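Local coordinates for 4-alpha-glucanotransferase (Aquifex aeolicus, PDB 1TZ7), which belongs to the 4-alpha-glucanotransferases, also called amylomaltases or disproportionating enzymes, and is built around a parallel eight-stranded alpha/beta-barrel core, at residues H29-D41 with L107-V120. Sequence-based numbering, arbitrary orientation.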
loop_
_atom_site.group_PDB
_atom_site.type_symbol
_atom_site.label_atom_id
_atom_site.label_comp_id
_atom_site.label_asym_id
_atom_site.label_seq_id
_atom_site.Cartn_x
_atom_site.Cartn_y
_atom_site.Cartn_z
ATOM N N HIS A 29 2.034 8.586 0.517
ATOM C CA HIS A 29 2.276 7.607 1.570
ATOM C C HIS A 29 2.647 8.297 2.869
ATOM O O HIS A 29 3.248 9.379 2.867
ATOM C CB HIS A 29 3.389 6.664 1.155
ATOM C CG HIS A 29 3.512 5.439 2.011
ATOM N ND1 HIS A 29 2.452 4.599 2.273
ATOM C CD2 HIS A 29 4.583 4.899 2.641
ATOM C CE1 HIS A 29 2.866 3.599 3.034
ATOM N NE2 HIS A 29 4.153 3.760 3.272
ATOM N N VAL A 30 2.292 7.665 3.977
ATOM C CA VAL A 30 2.526 8.232 5.297
ATOM C C VAL A 30 4.007 8.598 5.499
ATOM O O VAL A 30 4.314 9.606 6.116
ATOM C CB VAL A 30 2.068 7.249 6.417
ATOM C CG1 VAL A 30 2.402 7.802 7.788
ATOM C CG2 VAL A 30 0.551 6.972 6.304
ATOM N N THR A 31 4.913 7.771 4.964
ATOM C CA THR A 31 6.361 7.982 5.162
ATOM C C THR A 31 6.818 9.311 4.575
ATOM O O THR A 31 7.779 9.901 5.051
ATOM C CB THR A 31 7.184 6.835 4.523
ATOM O OG1 THR A 31 6.876 6.726 3.126
ATOM C CG2 THR A 31 6.800 5.478 5.110
ATOM N N SER A 32 6.124 9.770 3.534
ATOM C CA SER A 32 6.524 10.974 2.800
ATOM C C SER A 32 6.145 12.273 3.531
ATOM O O SER A 32 6.611 13.352 3.165
ATOM C CB SER A 32 5.908 10.970 1.398
ATOM O OG SER A 32 6.352 9.855 0.656
ATOM N N LEU A 33 5.305 12.160 4.561
ATOM C CA LEU A 33 4.961 13.315 5.417
ATOM C C LEU A 33 6.233 13.900 6.039
ATOM O O LEU A 33 7.145 13.156 6.402
ATOM C CB LEU A 33 4.013 12.882 6.545
ATOM C CG LEU A 33 2.479 13.036 6.436
ATOM C CD1 LEU A 33 1.939 13.751 5.224
ATOM C CD2 LEU A 33 1.688 11.775 6.806
ATOM N N PRO A 34 6.293 15.234 6.163
ATOM C CA PRO A 34 7.488 15.915 6.684
ATOM C C PRO A 34 7.564 15.963 8.227
ATOM O O PRO A 34 7.788 17.030 8.799
ATOM C CB PRO A 34 7.351 17.327 6.110
ATOM C CG PRO A 34 5.871 17.555 6.021
ATOM C CD PRO A 34 5.232 16.190 5.790
ATOM N N SER A 35 7.393 14.817 8.877
ATOM C CA SER A 35 7.468 14.744 10.331
ATOM C C SER A 35 8.924 14.819 10.798
ATOM O O SER A 35 9.837 14.499 10.041
ATOM C CB SER A 35 6.826 13.452 10.830
ATOM O OG SER A 35 5.505 13.316 10.332
ATOM N N PRO A 36 9.137 15.246 12.046
ATOM C CA PRO A 36 10.468 15.649 12.504
ATOM C C PRO A 36 11.377 14.494 12.961
ATOM O O PRO A 36 12.491 14.767 13.388
ATOM C CB PRO A 36 10.161 16.587 13.697
ATOM C CG PRO A 36 8.628 16.539 13.886
ATOM C CD PRO A 36 8.128 15.390 13.102
ATOM N N TYR A 37 10.917 13.242 12.875
ATOM C CA TYR A 37 11.653 12.122 13.497
ATOM C C TYR A 37 12.177 11.098 12.475
ATOM O O TYR A 37 12.206 9.891 12.740
ATOM C CB TYR A 37 10.785 11.450 14.560
ATOM C CG TYR A 37 10.365 12.407 15.645
ATOM C CD1 TYR A 37 11.291 12.893 16.559
ATOM C CD2 TYR A 37 9.052 12.852 15.740
ATOM C CE1 TYR A 37 10.921 13.781 17.551
ATOM C CE2 TYR A 37 8.669 13.742 16.729
ATOM C CZ TYR A 37 9.612 14.204 17.634
ATOM O OH TYR A 37 9.243 15.090 18.621
ATOM N N GLY A 38 12.606 11.599 11.313
ATOM C CA GLY A 38 13.350 10.796 10.352
ATOM C C GLY A 38 12.459 10.179 9.299
ATOM O O GLY A 38 12.935 9.666 8.297
ATOM N N ILE A 39 11.155 10.236 9.533
ATOM C CA ILE A 39 10.182 9.610 8.651
ATOM C C ILE A 39 8.788 10.177 8.949
ATOM O O ILE A 39 8.538 10.676 10.043
ATOM C CB ILE A 39 10.199 8.058 8.853
ATOM C CG1 ILE A 39 9.413 7.363 7.751
ATOM C CG2 ILE A 39 9.640 7.680 10.233
ATOM C CD1 ILE A 39 9.783 5.900 7.577
ATOM N N GLY A 40 7.895 10.102 7.970
ATOM C CA GLY A 40 6.522 10.540 8.161
ATOM C C GLY A 40 5.783 9.629 9.129
ATOM O O GLY A 40 6.067 8.430 9.196
ATOM N N ASP A 41 4.836 10.199 9.886
ATOM C CA ASP A 41 4.108 9.440 10.906
ATOM C C ASP A 41 2.627 9.871 11.009
ATOM O O ASP A 41 2.164 10.727 10.255
ATOM C CB ASP A 41 4.814 9.564 12.281
ATOM C CG ASP A 41 4.978 11.006 12.737
ATOM O OD1 ASP A 41 4.003 11.775 12.665
ATOM O OD2 ASP A 41 6.048 11.449 13.194
ATOM N N LEU A 107 13.020 12.361 22.986
ATOM C CA LEU A 107 12.683 12.871 21.656
ATOM C C LEU A 107 13.892 13.538 21.014
ATOM O O LEU A 107 14.703 14.165 21.697
ATOM C CB LEU A 107 11.519 13.866 21.736
ATOM C CG LEU A 107 10.151 13.282 22.104
ATOM C CD1 LEU A 107 9.114 14.386 22.180
ATOM C CD2 LEU A 107 9.719 12.205 21.103
ATOM N N LYS A 108 14.003 13.402 19.697
ATOM C CA LYS A 108 15.236 13.723 18.990
ATOM C C LYS A 108 14.940 14.103 17.528
ATOM O O LYS A 108 14.702 13.239 16.688
ATOM C CB LYS A 108 16.185 12.526 19.041
ATOM C CG LYS A 108 17.479 12.712 18.274
ATOM C CD LYS A 108 18.450 11.565 18.540
ATOM C CE LYS A 108 17.791 10.192 18.316
ATOM N NZ LYS A 108 18.769 9.136 17.918
ATOM N N ARG A 109 14.966 15.401 17.244
ATOM C CA ARG A 109 14.606 15.914 15.923
ATOM C C ARG A 109 15.667 15.554 14.873
ATOM O O ARG A 109 16.863 15.571 15.154
ATOM C CB ARG A 109 14.429 17.441 15.975
ATOM C CG ARG A 109 12.996 17.911 15.776
ATOM C CD ARG A 109 12.058 17.563 16.936
ATOM N NE ARG A 109 11.527 18.756 17.602
ATOM C CZ ARG A 109 10.660 19.610 17.050
ATOM N NH1 ARG A 109 10.215 19.414 15.811
ATOM N NH2 ARG A 109 10.237 20.666 17.739
ATOM N N PHE A 110 15.205 15.226 13.669
ATOM C CA PHE A 110 16.067 15.154 12.489
ATOM C C PHE A 110 15.589 16.180 11.449
ATOM O O PHE A 110 14.393 16.441 11.341
ATOM C CB PHE A 110 16.020 13.748 11.878
ATOM C CG PHE A 110 16.488 12.660 12.812
ATOM C CD1 PHE A 110 17.812 12.241 12.803
ATOM C CD2 PHE A 110 15.601 12.052 13.696
ATOM C CE1 PHE A 110 18.243 11.236 13.663
ATOM C CE2 PHE A 110 16.033 11.047 14.557
ATOM C CZ PHE A 110 17.350 10.642 14.538
ATOM N N PRO A 111 16.525 16.760 10.689
ATOM C CA PRO A 111 16.173 17.693 9.605
ATOM C C PRO A 111 15.352 17.022 8.496
ATOM O O PRO A 111 15.473 15.807 8.286
ATOM C CB PRO A 111 17.544 18.139 9.066
ATOM C CG PRO A 111 18.516 17.787 10.139
ATOM C CD PRO A 111 17.980 16.578 10.806
ATOM N N LEU A 112 14.529 17.808 7.798
ATOM C CA LEU A 112 13.658 17.269 6.753
ATOM C C LEU A 112 14.492 16.819 5.555
ATOM O O LEU A 112 15.109 17.640 4.867
ATOM C CB LEU A 112 12.630 18.319 6.300
ATOM C CG LEU A 112 11.682 18.915 7.353
ATOM C CD1 LEU A 112 10.358 19.415 6.796
ATOM C CD2 LEU A 112 11.529 18.118 8.643
ATOM N N GLY A 113 14.512 15.515 5.317
ATOM C CA GLY A 113 15.140 14.958 4.135
ATOM C C GLY A 113 14.475 13.665 3.720
ATOM O O GLY A 113 13.272 13.486 3.912
ATOM N N GLU A 114 15.258 12.754 3.157
ATOM C CA GLU A 114 14.748 11.437 2.771
ATOM C C GLU A 114 14.482 10.574 4.006
ATOM O O GLU A 114 15.063 10.798 5.070
ATOM C CB GLU A 114 15.743 10.727 1.848
ATOM C CG GLU A 114 16.042 11.477 0.555
ATOM C CD GLU A 114 14.868 11.482 -0.409
ATOM O OE1 GLU A 114 14.865 10.659 -1.347
ATOM O OE2 GLU A 114 13.945 12.314 -0.228
ATOM N N ALA A 115 13.597 9.590 3.853
ATOM C CA ALA A 115 13.225 8.704 4.956
ATOM C C ALA A 115 14.436 7.935 5.452
ATOM O O ALA A 115 15.116 7.255 4.676
ATOM C CB ALA A 115 12.139 7.749 4.519
ATOM N N LEU A 116 14.703 8.048 6.747
ATOM C CA LEU A 116 15.884 7.464 7.348
ATOM C C LEU A 116 15.537 6.088 7.946
ATOM O O LEU A 116 15.526 5.912 9.166
ATOM C CB LEU A 116 16.421 8.390 8.452
ATOM C CG LEU A 116 17.376 9.555 8.098
ATOM C CD1 LEU A 116 17.687 9.758 6.614
ATOM C CD2 LEU A 116 17.081 10.863 8.840
ATOM N N TYR A 117 15.257 5.125 7.068
ATOM C CA TYR A 117 14.711 3.830 7.490
ATOM C C TYR A 117 15.606 3.147 8.525
ATOM O O TYR A 117 15.149 2.781 9.604
ATOM C CB TYR A 117 14.505 2.916 6.280
ATOM C CG TYR A 117 13.242 3.223 5.509
ATOM C CD1 TYR A 117 13.297 3.807 4.248
ATOM C CD2 TYR A 117 11.995 2.940 6.047
ATOM C CE1 TYR A 117 12.147 4.095 3.543
ATOM C CE2 TYR A 117 10.831 3.224 5.351
ATOM C CZ TYR A 117 10.911 3.801 4.099
ATOM O OH TYR A 117 9.759 4.084 3.405
ATOM N N GLU A 118 16.886 2.987 8.188
ATOM C CA GLU A 118 17.842 2.339 9.084
ATOM C C GLU A 118 17.734 2.910 10.493
ATOM O O GLU A 118 17.655 2.154 11.482
ATOM C CB GLU A 118 19.283 2.518 8.569
ATOM C CG GLU A 118 19.611 1.716 7.312
ATOM C CD GLU A 118 19.297 2.473 6.033
ATOM O OE1 GLU A 118 18.672 3.554 6.119
ATOM O OE2 GLU A 118 19.678 1.987 4.940
ATOM N N VAL A 119 17.729 4.243 10.594
ATOM C CA VAL A 119 17.809 4.883 11.901
ATOM C C VAL A 119 16.478 4.875 12.656
ATOM O O VAL A 119 16.468 4.796 13.875
ATOM C CB VAL A 119 18.463 6.351 11.871
ATOM C CG1 VAL A 119 18.986 6.757 10.519
ATOM C CG2 VAL A 119 17.622 7.396 12.581
ATOM N N VAL A 120 15.360 4.938 11.931
ATOM C CA VAL A 120 14.044 4.982 12.580
ATOM C C VAL A 120 13.582 3.594 13.061
ATOM O O VAL A 120 12.856 3.494 14.041
ATOM C CB VAL A 120 12.949 5.618 11.667
ATOM C CG1 VAL A 120 13.333 7.046 11.290
ATOM C CG2 VAL A 120 12.703 4.774 10.430
#
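Y37 and L107 meet at the outer end of a contact in which the loop between strand 23-27 and helix 44-56 lies against the chain leading into helix 117-133. The bond from CA to CB in Y37 points away from residues 107-120, yet its ring returns to them: CG stands beside the backbone N (chi1 -59°), anti to the carbonyl carbon. Followed outward from CB, contact with residues 107-120 begins at CD1, which lies 3.4 Å from K108 O, an atom at the ring edge near its plane; CE1 passes the K108 backbone and R109 CD; CZ comes to 4.0 Å from L107 CD2. At the tip, OH faces both methyls of L107, CD1 being the nearer, while its hydrogen bond goes to E94.

Beside this aromatic arm, two backbone bonds join the segments. F110 N donates to P36 O at 2.8 Å in an almost straight bond (176°), and R109 CA adds a CA-H...O contact to the same oxygen. L116 N, at the N-cap position, donates to G38 O at 2.9 Å, with A115 CA supplying a comparable CA-H...O contact. G38 N also comes near F110 CD2, and G38 C near V120 CG1.

Farther in, I39 brings CD1 to within 3.6 Å of Y117 CE2 and turns CG2 to V120 CG1, so its two branches reach residues about one turn apart on the same side of helix 117-133. P36 CB meets the R109 guanidinium at its edge, near its plane, 3.5 Å from NH1.

The polar links across the contact are thus main-chain amides bonded to main-chain carbonyls, surrounded by mostly carbon-to-carbon packing, with the Y117 hydroxyl, like that of Y37, bonded outside the segments, to W479. This chemistry pins residues 36-38 to the chain entering helix 117-133 at two points and probably limits their movement there.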